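Local structure of transcriptional regulator, LYSR family (Neisseria meningitidis, 4AB5) at residues V83-P88 with G168-R173; D89-A94 with A148-I153; T107-P112 with P133-E138; F78-V83 with P157-M162; M117-K122 with L180-Y185. The protein probably regulates transcription of methionine-biosynthesis genes as a MetR-like DNA-binding regulator of the LysR family, this chain being its regulatory domain. All blocks are in the same frame, centred on the assembly; numbering follows the deposited sequence.

Contact 1: residues V83-P88 with G168-R173; sequences VGICAP and GYVVHR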
# COMPACT_ATOMS: atom_id res chain seq x y z
N VAL B 83 -3.52 18.56 -2.11
CA VAL B 83 -4.54 18.91 -3.10
C VAL B 83 -5.78 18.07 -2.90
O VAL B 83 -5.69 16.91 -2.47
CB VAL B 83 -4.02 18.88 -4.57
CG1 VAL B 83 -2.92 19.91 -4.79
CG2 VAL B 83 -3.56 17.48 -4.99
N GLY B 84 -6.93 18.67 -3.19
CA GLY B 84 -8.21 18.00 -3.13
C GLY B 84 -8.44 17.29 -4.45
O GLY B 84 -8.14 17.85 -5.51
N ILE B 85 -8.90 16.04 -4.41
CA ILE B 85 -9.20 15.26 -5.61
C ILE B 85 -10.64 14.84 -5.68
O ILE B 85 -11.22 14.43 -4.67
CB ILE B 85 -8.21 14.08 -5.89
CG1 ILE B 85 -8.18 13.04 -4.74
CG2 ILE B 85 -6.82 14.61 -6.22
CD1 ILE B 85 -7.75 11.61 -5.14
N CYS B 86 -11.23 14.97 -6.86
CA CYS B 86 -12.60 14.56 -7.18
C CYS B 86 -12.62 13.99 -8.60
O CYS B 86 -11.65 14.16 -9.34
CB CYS B 86 -13.60 15.70 -6.99
SG CYS B 86 -13.49 17.01 -8.24
N ALA B 87 -13.70 13.30 -8.99
CA ALA B 87 -13.84 12.76 -10.34
C ALA B 87 -14.05 13.93 -11.30
O ALA B 87 -14.60 14.96 -10.87
CB ALA B 87 -15.02 11.80 -10.40
N PRO B 88 -13.64 13.85 -12.60
CA PRO B 88 -13.84 14.99 -13.51
C PRO B 88 -15.29 15.49 -13.64
O PRO B 88 -15.50 16.67 -13.89
CB PRO B 88 -13.29 14.46 -14.84
CG PRO B 88 -12.32 13.40 -14.46
CD PRO B 88 -12.95 12.73 -13.28
N GLY B 168 -6.50 10.48 -16.42
CA GLY B 168 -7.84 11.05 -16.43
C GLY B 168 -8.78 10.59 -15.33
O GLY B 168 -9.98 10.90 -15.37
N TYR B 169 -8.25 9.86 -14.33
CA TYR B 169 -9.04 9.33 -13.22
C TYR B 169 -9.66 10.44 -12.36
O TYR B 169 -10.84 10.39 -12.03
CB TYR B 169 -8.18 8.41 -12.30
CG TYR B 169 -7.55 7.20 -12.96
CD1 TYR B 169 -8.18 6.54 -14.01
CD2 TYR B 169 -6.37 6.66 -12.47
CE1 TYR B 169 -7.62 5.41 -14.59
CE2 TYR B 169 -5.80 5.52 -13.03
CZ TYR B 169 -6.44 4.89 -14.09
OH TYR B 169 -5.89 3.77 -14.67
N VAL B 170 -8.84 11.43 -11.98
CA VAL B 170 -9.25 12.51 -11.10
C VAL B 170 -8.79 13.88 -11.63
O VAL B 170 -7.99 13.95 -12.57
CB VAL B 170 -8.71 12.27 -9.64
CG1 VAL B 170 -9.35 11.05 -8.99
CG2 VAL B 170 -7.18 12.18 -9.60
N VAL B 171 -9.29 14.94 -10.99
CA VAL B 171 -8.89 16.33 -11.23
C VAL B 171 -8.44 16.83 -9.87
O VAL B 171 -8.89 16.29 -8.85
CB VAL B 171 -9.97 17.23 -11.90
CG1 VAL B 171 -10.30 16.75 -13.31
CG2 VAL B 171 -11.23 17.34 -11.05
N HIS B 172 -7.53 17.80 -9.83
CA HIS B 172 -7.06 18.32 -8.55
C HIS B 172 -7.47 19.76 -8.36
O HIS B 172 -7.54 20.52 -9.33
CB HIS B 172 -5.56 18.07 -8.31
CG HIS B 172 -4.65 18.99 -9.06
ND1 HIS B 172 -3.96 20.00 -8.40
CD2 HIS B 172 -4.33 19.02 -10.37
CE1 HIS B 172 -3.25 20.61 -9.34
NE2 HIS B 172 -3.43 20.04 -10.54
N ARG B 173 -7.79 20.11 -7.10
CA ARG B 173 -8.23 21.46 -6.74
C ARG B 173 -7.56 21.93 -5.46
O ARG B 173 -7.21 21.13 -4.60
CB ARG B 173 -9.76 21.54 -6.59
CG ARG B 173 -10.57 21.18 -7.84
CD ARG B 173 -10.37 22.19 -8.95
NE ARG B 173 -11.22 21.93 -10.11
CZ ARG B 173 -10.81 21.31 -11.21
NH1 ARG B 173 -9.57 20.83 -11.29
NH2 ARG B 173 -11.64 21.15 -12.23
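I85 and H172 send their side chains to one face of an antiparallel strand pair, while C86, V171 and R173 share the other. On the first, I85 CG2 crosses obliquely against V170 CG2, 4.2 Å away. Further along, V83 lays CG1 and CB against the imidazole of H172, CG1 coming 3.8 Å from ND1; the first torsion of H172 (chi1 77°) sets the ring between backbone N and carbonyl carbon, and its far end leads on to Y158 of helix 158-166. On the other face C86 SG meets V171 CG2 at 3.6 Å, and V171 CG1 crosses obliquely against the ring carbons of P88. R173 bends at chi2 (-67°), bringing its guanidinium over V171 CG2, which lies toward the rim of one of its faces. NH1 donates to the carbonyl O of its own neighbour H172 (2.8 Å), an oxygen lying in the guanidinium plane, and NH2 reaches A93 O. Four backbone bonds join the strands: G84 and R173 exchange a pair, with G84 N to R173 O at 2.8 Å, whereas of the C86-V171 pair the bond given by C86 N is weak. The chemistry implies a strand pair inside the sheet whose register is set by backbone bonds, with the arginine charge probably partly offset by the carbonyl oxygens of H172 and A93, which also fix how its plane is turned.

Contact 2: residues D89-A94 with A148-I153; sequences DHPLAA and ASRRGI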
# COMPACT_ATOMS: atom_id res chain seq x y z
N ASP B 89 -16.28 14.58 -13.43
CA ASP B 89 -17.73 14.78 -13.49
C ASP B 89 -18.27 15.52 -12.27
O ASP B 89 -19.15 16.37 -12.42
CB ASP B 89 -18.46 13.42 -13.57
CG ASP B 89 -18.57 12.80 -14.95
OD1 ASP B 89 -18.37 13.52 -15.96
OD2 ASP B 89 -18.91 11.60 -15.03
N HIS B 90 -17.82 15.13 -11.06
CA HIS B 90 -18.19 15.68 -9.75
C HIS B 90 -18.47 17.20 -9.74
O HIS B 90 -17.68 17.95 -10.30
CB HIS B 90 -17.10 15.33 -8.69
CG HIS B 90 -17.55 15.46 -7.27
ND1 HIS B 90 -17.82 14.35 -6.48
CD2 HIS B 90 -17.77 16.58 -6.53
CE1 HIS B 90 -18.21 14.82 -5.31
NE2 HIS B 90 -18.20 16.16 -5.29
N PRO B 91 -19.57 17.65 -9.06
CA PRO B 91 -19.86 19.09 -8.97
C PRO B 91 -18.71 19.99 -8.47
O PRO B 91 -18.59 21.12 -8.93
CB PRO B 91 -21.05 19.15 -8.02
CG PRO B 91 -21.73 17.84 -8.22
CD PRO B 91 -20.61 16.87 -8.37
N LEU B 92 -17.87 19.47 -7.56
CA LEU B 92 -16.73 20.22 -7.00
C LEU B 92 -15.64 20.57 -8.00
O LEU B 92 -14.83 21.45 -7.72
CB LEU B 92 -16.14 19.54 -5.76
CG LEU B 92 -16.97 19.58 -4.47
CD1 LEU B 92 -16.39 18.64 -3.45
CD2 LEU B 92 -17.05 21.00 -3.90
N ALA B 93 -15.63 19.92 -9.18
CA ALA B 93 -14.67 20.22 -10.24
C ALA B 93 -14.94 21.63 -10.81
O ALA B 93 -14.03 22.24 -11.39
CB ALA B 93 -14.74 19.18 -11.35
N ALA B 94 -16.16 22.15 -10.61
CA ALA B 94 -16.59 23.48 -11.03
C ALA B 94 -15.93 24.60 -10.20
O ALA B 94 -15.84 25.73 -10.68
CB ALA B 94 -18.10 23.59 -10.94
N ALA B 148 -12.47 8.44 -8.37
CA ALA B 148 -12.79 8.39 -9.81
C ALA B 148 -14.18 7.82 -10.11
O ALA B 148 -14.80 8.19 -11.11
CB ALA B 148 -11.73 7.60 -10.55
N SER B 149 -14.66 6.91 -9.24
CA SER B 149 -15.97 6.26 -9.35
C SER B 149 -17.07 7.07 -8.64
O SER B 149 -18.20 6.59 -8.49
CB SER B 149 -15.90 4.84 -8.79
OG SER B 149 -14.88 4.08 -9.44
N ARG B 150 -16.73 8.32 -8.22
CA ARG B 150 -17.59 9.28 -7.51
C ARG B 150 -18.08 8.76 -6.15
O ARG B 150 -19.16 9.14 -5.69
CB ARG B 150 -18.74 9.79 -8.41
CG ARG B 150 -18.30 10.81 -9.44
CD ARG B 150 -19.45 11.44 -10.21
NE ARG B 150 -20.26 12.33 -9.36
CZ ARG B 150 -21.27 13.08 -9.80
NH1 ARG B 150 -21.60 13.08 -11.08
NH2 ARG B 150 -21.95 13.83 -8.95
N ARG B 151 -17.26 7.92 -5.50
CA ARG B 151 -17.56 7.33 -4.18
C ARG B 151 -17.24 8.27 -3.02
O ARG B 151 -17.58 7.98 -1.87
CB ARG B 151 -16.88 5.95 -4.02
CG ARG B 151 -17.52 4.85 -4.86
CD ARG B 151 -18.89 4.52 -4.31
NE ARG B 151 -19.66 3.63 -5.17
CZ ARG B 151 -20.64 4.03 -5.96
NH1 ARG B 151 -20.97 5.32 -6.01
NH2 ARG B 151 -21.29 3.16 -6.72
N GLY B 152 -16.63 9.40 -3.36
CA GLY B 152 -16.23 10.44 -2.42
C GLY B 152 -15.14 11.32 -2.98
O GLY B 152 -14.84 11.28 -4.18
N ILE B 153 -14.55 12.15 -2.10
CA ILE B 153 -13.43 13.06 -2.39
C ILE B 153 -12.27 12.76 -1.44
O ILE B 153 -12.46 12.07 -0.44
CB ILE B 153 -13.85 14.56 -2.39
CG1 ILE B 153 -14.40 15.02 -1.02
CG2 ILE B 153 -14.83 14.86 -3.56
CD1 ILE B 153 -14.48 16.52 -0.83
O HOH W 1 -15.41 12.02 -6.82
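R150, extended to chi2 and bent at chi3 (69°), lays its guanidinium beside residues 89-91, while H90, its CG anti to the backbone N (chi1 -163°), swings its imidazole toward I153. I153 in turn places CG2 beside its backbone N, and that methyl sits over one face of the H90 ring, offset toward the rim, 3.8 Å from CE1: a CH-pi contact in which the two side chains cross at about a right angle. The other branch of I153 ends at CD1, which touches L92 CD1 at 3.9 Å. The guanidinium of R150 packs without hydrogen bonds across the segments. H90 CA lies over one of its faces, and NH2 comes 3.4 Å from P91 CD, the two side chains again at roughly right angles. D89 is oppositely charged, but its OD2 stays 5.0 Å from R150 NH1, so any attraction is probably loose. A water is the polar link: it donates to G152 O at 2.8 Å and accepts a weak bond from H90 ND1, consistent with a proton on ND1. R150, with positive phi (62°), is also the C-prime residue of the Schellman motif ending helix 140-148. The contact therefore lies where that helix turns toward strand 154-157, with the backbone of I153 bonded to T107 and to I109 of strand 108-110, and the short 3-10 turn 91-94 leading from strand 72-86 to strand 97-98.

Contact 3: residues T107-P112 with P133-E138; sequences TLITYP and PRRHSE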
# COMPACT_ATOMS: atom_id res chain seq x y z
N THR B 107 -18.49 12.65 1.02
CA THR B 107 -17.84 11.52 1.69
C THR B 107 -16.33 11.75 1.53
O THR B 107 -15.87 12.00 0.42
CB THR B 107 -18.32 10.17 1.07
OG1 THR B 107 -19.67 9.92 1.45
CG2 THR B 107 -17.46 8.97 1.49
N LEU B 108 -15.58 11.70 2.63
CA LEU B 108 -14.13 11.90 2.60
C LEU B 108 -13.39 10.56 2.66
O LEU B 108 -13.61 9.76 3.57
CB LEU B 108 -13.69 12.85 3.75
CG LEU B 108 -12.21 13.35 3.74
CD1 LEU B 108 -11.91 14.21 2.52
CD2 LEU B 108 -11.90 14.11 5.00
N ILE B 109 -12.54 10.30 1.65
CA ILE B 109 -11.74 9.07 1.58
C ILE B 109 -10.34 9.36 2.12
O ILE B 109 -9.67 10.27 1.65
CB ILE B 109 -11.77 8.38 0.19
CG1 ILE B 109 -13.22 8.30 -0.34
CG2 ILE B 109 -11.13 6.97 0.27
CD1 ILE B 109 -13.34 8.21 -1.79
N THR B 110 -9.97 8.66 3.21
CA THR B 110 -8.70 8.84 3.92
C THR B 110 -8.05 7.49 4.24
O THR B 110 -8.66 6.44 4.02
CB THR B 110 -8.93 9.59 5.28
OG1 THR B 110 -9.49 8.69 6.25
CG2 THR B 110 -9.80 10.84 5.16
N TYR B 111 -6.84 7.52 4.84
CA TYR B 111 -6.15 6.34 5.35
C TYR B 111 -6.82 5.97 6.68
O TYR B 111 -7.40 6.86 7.32
CB TYR B 111 -4.64 6.59 5.51
CG TYR B 111 -3.98 6.92 4.19
CD1 TYR B 111 -3.81 5.95 3.21
CD2 TYR B 111 -3.58 8.22 3.90
CE1 TYR B 111 -3.23 6.26 1.98
CE2 TYR B 111 -3.00 8.54 2.67
CZ TYR B 111 -2.82 7.56 1.71
OH TYR B 111 -2.25 7.86 0.50
N PRO B 112 -6.84 4.67 7.10
CA PRO B 112 -7.57 4.30 8.33
C PRO B 112 -6.75 4.64 9.57
O PRO B 112 -6.11 3.79 10.20
CB PRO B 112 -7.81 2.78 8.17
CG PRO B 112 -7.31 2.45 6.78
CD PRO B 112 -6.27 3.47 6.47
N PRO B 133 -18.90 12.52 6.31
CA PRO B 133 -18.90 11.04 6.33
C PRO B 133 -17.57 10.52 5.78
O PRO B 133 -16.99 11.12 4.88
CB PRO B 133 -20.05 10.65 5.39
CG PRO B 133 -20.87 11.87 5.25
CD PRO B 133 -19.95 13.03 5.40
N ARG B 134 -17.06 9.44 6.38
CA ARG B 134 -15.76 8.91 6.02
C ARG B 134 -15.83 7.55 5.39
O ARG B 134 -16.74 6.77 5.65
CB ARG B 134 -14.81 8.89 7.24
CG ARG B 134 -14.77 10.17 8.07
CD ARG B 134 -14.03 11.31 7.39
NE ARG B 134 -13.22 12.07 8.35
CZ ARG B 134 -13.68 13.06 9.09
NH1 ARG B 134 -14.96 13.42 9.00
NH2 ARG B 134 -12.89 13.71 9.92
N ARG B 135 -14.82 7.28 4.56
CA ARG B 135 -14.55 6.05 3.83
C ARG B 135 -13.04 5.85 4.00
O ARG B 135 -12.30 6.84 3.99
CB ARG B 135 -14.95 6.23 2.36
CG ARG B 135 -14.94 4.96 1.52
CD ARG B 135 -16.28 4.25 1.50
NE ARG B 135 -16.13 2.91 0.91
CZ ARG B 135 -16.55 2.57 -0.30
NH1 ARG B 135 -17.19 3.45 -1.07
NH2 ARG B 135 -16.36 1.34 -0.75
N HIS B 136 -12.58 4.61 4.24
CA HIS B 136 -11.15 4.34 4.51
C HIS B 136 -10.51 3.32 3.61
O HIS B 136 -11.16 2.36 3.18
CB HIS B 136 -10.92 3.92 5.97
CG HIS B 136 -11.54 4.81 6.99
ND1 HIS B 136 -11.02 6.06 7.25
CD2 HIS B 136 -12.60 4.59 7.80
CE1 HIS B 136 -11.78 6.56 8.22
NE2 HIS B 136 -12.75 5.72 8.57
N SER B 137 -9.21 3.49 3.37
CA SER B 137 -8.38 2.58 2.59
C SER B 137 -6.92 2.73 2.99
O SER B 137 -6.43 3.84 3.16
CB SER B 137 -8.55 2.83 1.09
OG SER B 137 -7.83 1.86 0.34
N GLU B 138 -6.22 1.60 3.13
CA GLU B 138 -4.79 1.55 3.43
C GLU B 138 -3.96 1.84 2.17
O GLU B 138 -2.78 2.14 2.28
CB GLU B 138 -4.40 0.16 3.98
CG GLU B 138 -5.00 -0.19 5.34
CD GLU B 138 -4.36 0.45 6.56
OE1 GLU B 138 -3.22 0.96 6.46
OE2 GLU B 138 -4.98 0.40 7.64
O HOH W 2 -11.42 9.56 8.42
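Four backbone bonds join strands 108-110 and 134-136 in parallel register, alternating between the two sides. L108 N gives to P133 O at 2.7 Å, nearly along the C=O axis. R135 N approaches L108 O from above the carbonyl plane, R135 O accepts T110 N, and S137 N ends the series on T110 O at 3.1 Å. With helix 119-125 between them in sequence, the strands form a beta-alpha-beta unit of the LysR substrate-binding domain, of the periplasmic-binding-protein superfamily. T110 OG1 is the busiest side-chain atom: it donates to Y111 O (3.0 Å) and accepts from H136 ND1 (3.2 Å), which therefore carries a proton and meets the hydroxyl near its ring plane. A water donates to the same oxygen, 3.0 Å from OG1, and accepts a weak bond from R134 NE. R134 NH2 forms a salt bridge with D115, while NH1 bonds P132 O. Y111 OH is paired with T140, and its ring stacks on H17. On the face of I109, R135 CB lies beside I109 CG1, 3.8 Å away, while the guanidinium leads off to a salt bridge with D40 of the second subunit. The carboxylate of E138 bends back over P112, bringing OE2 close to CG of that ring.

Contact 4: residues F78-V83 with P157-M162; sequences FAYEMV and PYWTVM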
# COMPACT_ATOMS: atom_id res chain seq x y z
N PHE B 78 11.25 18.40 3.69
CA PHE B 78 10.59 19.17 2.64
C PHE B 78 9.12 19.44 2.93
O PHE B 78 8.49 18.70 3.69
CB PHE B 78 10.71 18.46 1.27
CG PHE B 78 10.61 16.95 1.30
CD1 PHE B 78 9.38 16.31 1.52
CD2 PHE B 78 11.73 16.15 1.08
CE1 PHE B 78 9.29 14.92 1.55
CE2 PHE B 78 11.64 14.76 1.10
CZ PHE B 78 10.42 14.15 1.34
N ALA B 79 8.57 20.48 2.27
CA ALA B 79 7.16 20.86 2.34
C ALA B 79 6.52 20.63 0.95
O ALA B 79 7.22 20.63 -0.07
CB ALA B 79 7.02 22.33 2.74
N TYR B 80 5.20 20.39 0.93
CA TYR B 80 4.43 20.17 -0.30
C TYR B 80 2.96 20.50 -0.10
O TYR B 80 2.48 20.49 1.04
CB TYR B 80 4.60 18.74 -0.88
CG TYR B 80 4.35 17.62 0.10
CD1 TYR B 80 3.06 17.21 0.42
CD2 TYR B 80 5.42 16.92 0.68
CE1 TYR B 80 2.83 16.18 1.33
CE2 TYR B 80 5.20 15.86 1.56
CZ TYR B 80 3.90 15.50 1.89
OH TYR B 80 3.65 14.46 2.76
N GLU B 81 2.23 20.77 -1.21
CA GLU B 81 0.81 21.08 -1.18
C GLU B 81 -0.09 19.86 -1.18
O GLU B 81 0.15 18.89 -1.92
CB GLU B 81 0.39 22.11 -2.26
CG GLU B 81 0.62 21.72 -3.72
CD GLU B 81 2.01 21.97 -4.31
OE1 GLU B 81 2.97 21.30 -3.87
OE2 GLU B 81 2.09 22.75 -5.29
N MSE B 82 -1.09 19.90 -0.30
CA MSE B 82 -2.14 18.90 -0.15
C MSE B 82 -3.24 19.36 -1.09
O MSE B 82 -3.78 20.46 -0.93
CB MSE B 82 -2.66 18.82 1.30
CG MSE B 82 -1.66 18.23 2.27
SE MSE B 82 -1.34 16.32 2.01
CE MSE B 82 -3.14 15.64 2.48
N VAL B 83 -3.52 18.56 -2.11
CA VAL B 83 -4.54 18.91 -3.10
C VAL B 83 -5.78 18.07 -2.90
O VAL B 83 -5.69 16.91 -2.47
CB VAL B 83 -4.02 18.88 -4.57
CG1 VAL B 83 -2.92 19.91 -4.79
CG2 VAL B 83 -3.56 17.48 -4.99
N PRO B 157 -1.08 14.49 -1.31
CA PRO B 157 0.01 15.36 -1.79
C PRO B 157 -0.06 15.49 -3.31
O PRO B 157 -0.45 14.54 -3.98
CB PRO B 157 1.28 14.60 -1.38
CG PRO B 157 0.86 13.68 -0.29
CD PRO B 157 -0.55 13.30 -0.61
N TYR B 158 0.29 16.67 -3.84
CA TYR B 158 0.28 16.90 -5.28
C TYR B 158 1.15 15.86 -6.02
O TYR B 158 0.72 15.34 -7.05
CB TYR B 158 0.70 18.35 -5.61
CG TYR B 158 0.84 18.61 -7.10
CD1 TYR B 158 -0.28 18.77 -7.91
CD2 TYR B 158 2.10 18.63 -7.71
CE1 TYR B 158 -0.16 18.95 -9.29
CE2 TYR B 158 2.23 18.81 -9.08
CZ TYR B 158 1.10 18.98 -9.87
OH TYR B 158 1.21 19.15 -11.23
N TRP B 159 2.36 15.57 -5.49
CA TRP B 159 3.27 14.60 -6.11
C TRP B 159 2.67 13.18 -6.28
O TRP B 159 2.94 12.53 -7.28
CB TRP B 159 4.65 14.58 -5.44
CG TRP B 159 4.63 14.23 -3.98
CD1 TRP B 159 4.64 15.11 -2.93
CD2 TRP B 159 4.62 12.92 -3.41
NE1 TRP B 159 4.63 14.42 -1.74
CE2 TRP B 159 4.59 13.07 -2.00
CE3 TRP B 159 4.61 11.61 -3.94
CZ2 TRP B 159 4.57 11.98 -1.13
CZ3 TRP B 159 4.58 10.53 -3.08
CH2 TRP B 159 4.56 10.72 -1.69
N THR B 160 1.84 12.73 -5.31
CA THR B 160 1.16 11.42 -5.32
C THR B 160 0.07 11.39 -6.41
O THR B 160 -0.09 10.38 -7.11
CB THR B 160 0.49 11.13 -3.95
OG1 THR B 160 1.29 11.62 -2.88
CG2 THR B 160 0.19 9.66 -3.74
N VAL B 161 -0.71 12.48 -6.49
CA VAL B 161 -1.85 12.70 -7.37
C VAL B 161 -1.44 12.79 -8.85
O VAL B 161 -2.16 12.27 -9.71
CB VAL B 161 -2.64 13.95 -6.86
CG1 VAL B 161 -3.60 14.51 -7.91
CG2 VAL B 161 -3.39 13.62 -5.58
N MSE B 162 -0.31 13.46 -9.14
CA MSE B 162 0.22 13.70 -10.49
C MSE B 162 0.15 12.54 -11.53
O MSE B 162 -0.42 12.80 -12.59
CB MSE B 162 1.58 14.42 -10.46
CG MSE B 162 1.82 15.32 -11.66
SE MSE B 162 3.65 15.10 -12.37
CE MSE B 162 3.64 13.12 -12.77
O HOH W 3 3.90 18.14 -4.39
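Strand 78-83 and segment 158-162 of helix 158-166 run at 60° to each other, their axes approaching to 8.0 Å, and a single backbone hydrogen bond joins them, Y158 N giving to E81 O at 2.9 Å almost along the C=O axis. P157, at the N-cap position, pairs with M82 as an antiparallel non-hydrogen-bonded bridge. Its ring lies alongside the side chain of Y80, P157 CB 3.5 Å from Y80 CE1. W159 supplies the T-shaped partner: with the planes at 90°, its indole turns an edge to the face of Y80, putting W159 NE1 over the centre of that ring, 3.6 Å from Y80 CD2. Here the long strand 72-86, one of two strands that run through both lobes of the LysR effector-binding fold, passes the strand-to-helix turn at 157-158; W22 also meets W159, so aromatic rings gather at this point. Selenomethionine M82 folds at chi2 and chi3 so that SE rests beside P157, 4.1 Å from CD. Further along, V83 CG2 faces the helix, meeting V161 CG2 at 3.9 Å and the backbone of Y158. The E81 side chain bends at chi2 (-84°) to run beside Y158, its CG 3.9 Å from Y158 CB, and a water links its OE1 weakly to W159 N, where the amino end of the helix would probably ease the carboxylate's negative charge.

Contact 5: residues M117-K122 with L180-Y185; sequences MLDLPK and LQSKLY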
# COMPACT_ATOMS: atom_id res chain seq x y z
N MSE B 117 -3.58 12.58 12.75
CA MSE B 117 -2.56 12.29 11.74
C MSE B 117 -2.93 12.81 10.36
O MSE B 117 -2.11 12.73 9.45
CB MSE B 117 -2.29 10.79 11.68
CG MSE B 117 -1.15 10.36 12.56
SE MSE B 117 -1.71 8.88 13.67
CE MSE B 117 -1.76 9.82 15.42
N LEU B 118 -4.15 13.34 10.18
CA LEU B 118 -4.55 13.85 8.87
C LEU B 118 -4.58 15.38 8.85
O LEU B 118 -5.32 15.98 9.60
CB LEU B 118 -5.90 13.25 8.42
CG LEU B 118 -6.03 11.73 8.42
CD1 LEU B 118 -7.48 11.31 8.41
CD2 LEU B 118 -5.27 11.10 7.28
N ASP B 119 -3.76 15.99 7.96
CA ASP B 119 -3.60 17.43 7.79
C ASP B 119 -4.88 18.18 7.49
O ASP B 119 -5.15 19.18 8.15
CB ASP B 119 -2.51 17.76 6.77
CG ASP B 119 -1.11 17.94 7.37
OD1 ASP B 119 -0.82 17.32 8.40
OD2 ASP B 119 -0.32 18.68 6.78
N LEU B 120 -5.69 17.70 6.52
CA LEU B 120 -6.98 18.33 6.17
C LEU B 120 -7.94 18.39 7.38
O LEU B 120 -8.25 19.51 7.79
CB LEU B 120 -7.62 17.71 4.90
CG LEU B 120 -9.12 18.04 4.68
CD1 LEU B 120 -9.31 19.43 4.13
CD2 LEU B 120 -9.75 17.04 3.77
N PRO B 121 -8.36 17.25 8.02
CA PRO B 121 -9.24 17.36 9.20
C PRO B 121 -8.67 18.21 10.33
O PRO B 121 -9.36 19.10 10.82
CB PRO B 121 -9.44 15.90 9.62
CG PRO B 121 -9.25 15.12 8.35
CD PRO B 121 -8.13 15.83 7.67
N LYS B 122 -7.40 17.97 10.72
CA LYS B 122 -6.72 18.67 11.81
C LYS B 122 -6.59 20.20 11.62
O LYS B 122 -6.94 20.95 12.53
CB LYS B 122 -5.34 18.01 12.09
CG LYS B 122 -4.45 18.76 13.08
CD LYS B 122 -3.34 17.88 13.65
CE LYS B 122 -2.07 17.94 12.85
NZ LYS B 122 -0.96 17.17 13.50
N LEU B 180 -3.26 24.27 1.35
CA LEU B 180 -2.95 23.34 2.44
C LEU B 180 -1.56 22.75 2.24
O LEU B 180 -1.33 22.00 1.29
CB LEU B 180 -4.02 22.25 2.52
CG LEU B 180 -4.13 21.36 3.75
CD1 LEU B 180 -3.94 22.07 5.07
CD2 LEU B 180 -5.30 20.52 3.63
N GLN B 181 -0.63 23.10 3.11
CA GLN B 181 0.75 22.66 3.01
C GLN B 181 1.12 21.69 4.13
O GLN B 181 0.79 21.94 5.29
CB GLN B 181 1.69 23.88 3.01
CG GLN B 181 3.12 23.55 2.58
CD GLN B 181 4.12 24.65 2.89
OE1 GLN B 181 4.24 25.13 4.02
NE2 GLN B 181 4.92 25.00 1.90
N SER B 182 1.81 20.60 3.79
CA SER B 182 2.36 19.64 4.75
C SER B 182 3.84 19.93 4.89
O SER B 182 4.49 20.26 3.90
CB SER B 182 2.16 18.21 4.27
OG SER B 182 0.82 17.79 4.47
N LYS B 183 4.36 19.83 6.12
CA LYS B 183 5.76 20.06 6.42
C LYS B 183 6.37 18.77 6.97
O LYS B 183 5.86 18.23 7.96
CB LYS B 183 5.92 21.23 7.39
CG LYS B 183 5.56 22.59 6.80
CD LYS B 183 5.56 23.67 7.86
CE LYS B 183 5.16 25.02 7.32
NZ LYS B 183 6.29 25.69 6.61
N LEU B 184 7.42 18.24 6.32
CA LEU B 184 8.03 16.99 6.78
C LEU B 184 9.38 17.14 7.42
O LEU B 184 10.22 17.87 6.92
CB LEU B 184 8.02 15.90 5.70
CG LEU B 184 6.79 14.98 5.76
CD1 LEU B 184 5.58 15.63 5.13
CD2 LEU B 184 7.07 13.70 5.10
N TYR B 185 9.55 16.45 8.57
CA TYR B 185 10.77 16.49 9.37
C TYR B 185 11.23 15.09 9.74
O TYR B 185 10.42 14.17 9.84
CB TYR B 185 10.56 17.28 10.68
CG TYR B 185 10.07 18.70 10.50
CD1 TYR B 185 10.97 19.75 10.39
CD2 TYR B 185 8.71 19.00 10.50
CE1 TYR B 185 10.53 21.07 10.24
CE2 TYR B 185 8.25 20.31 10.35
CZ TYR B 185 9.17 21.34 10.22
OH TYR B 185 8.74 22.64 10.06
O HOH W 4 2.19 18.77 8.41
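The carboxylate of D119 is the flat group that carries this contact: S182 OG meets it from above its plane, 58° out, donating to OD2 at 2.7 Å. Its first torsion (chi1 -91°) carries it across from the first turn of helix 119-125 to strand 171-189, one of the two long strands crossing between the lobes of the LysR effector-binding fold. OD2 is gripped by more than the serine. A water donates to it, 3.0 Å from OD2, and in turn accepts a weak bond from K183 N, while K123 of the same helix forms a salt bridge with this oxygen and also bonds Q181 O. The lysine would be expected to keep D119 ionised, although the group is buried. S182 OG stands beside its own backbone N (chi1 -77°), which aims the hydroxyl at the helix. The apolar part of the contact is leucine on leucine. L120 and L180 both hold CG anti to their backbone N, and the two side chains cross at about a right angle, with I175 against both and F103 against L120. There the touching branch of L180 is CD2, which lies 3.8 Å from L120 CA and 3.9 Å from L120 CB.

From the N terminus, strand 72-86 opens contact 4 and then contact 1, which share V83, and the chain runs on into contact 2 at 89-94. Contact 3 closes first, tying 133-138 to 107-112 and nesting within the loop of contact 2. Contact 5 opens at 117-122, between the segments of contact 3. Contact 2 closes at 148-153, within the loops of both 4 and 1; contact 4 closes at the start of helix 158-166 and crosses contact 1, closed at 168-173. Contact 5 closes last, at 180-185, crossing the other four. Contacts 1 and 4 tie strand 72-86 to strand 171-189 and helix 158-166, contact 2 joins two loops, and contact 5 ties helix 119-125 to strand 171-189.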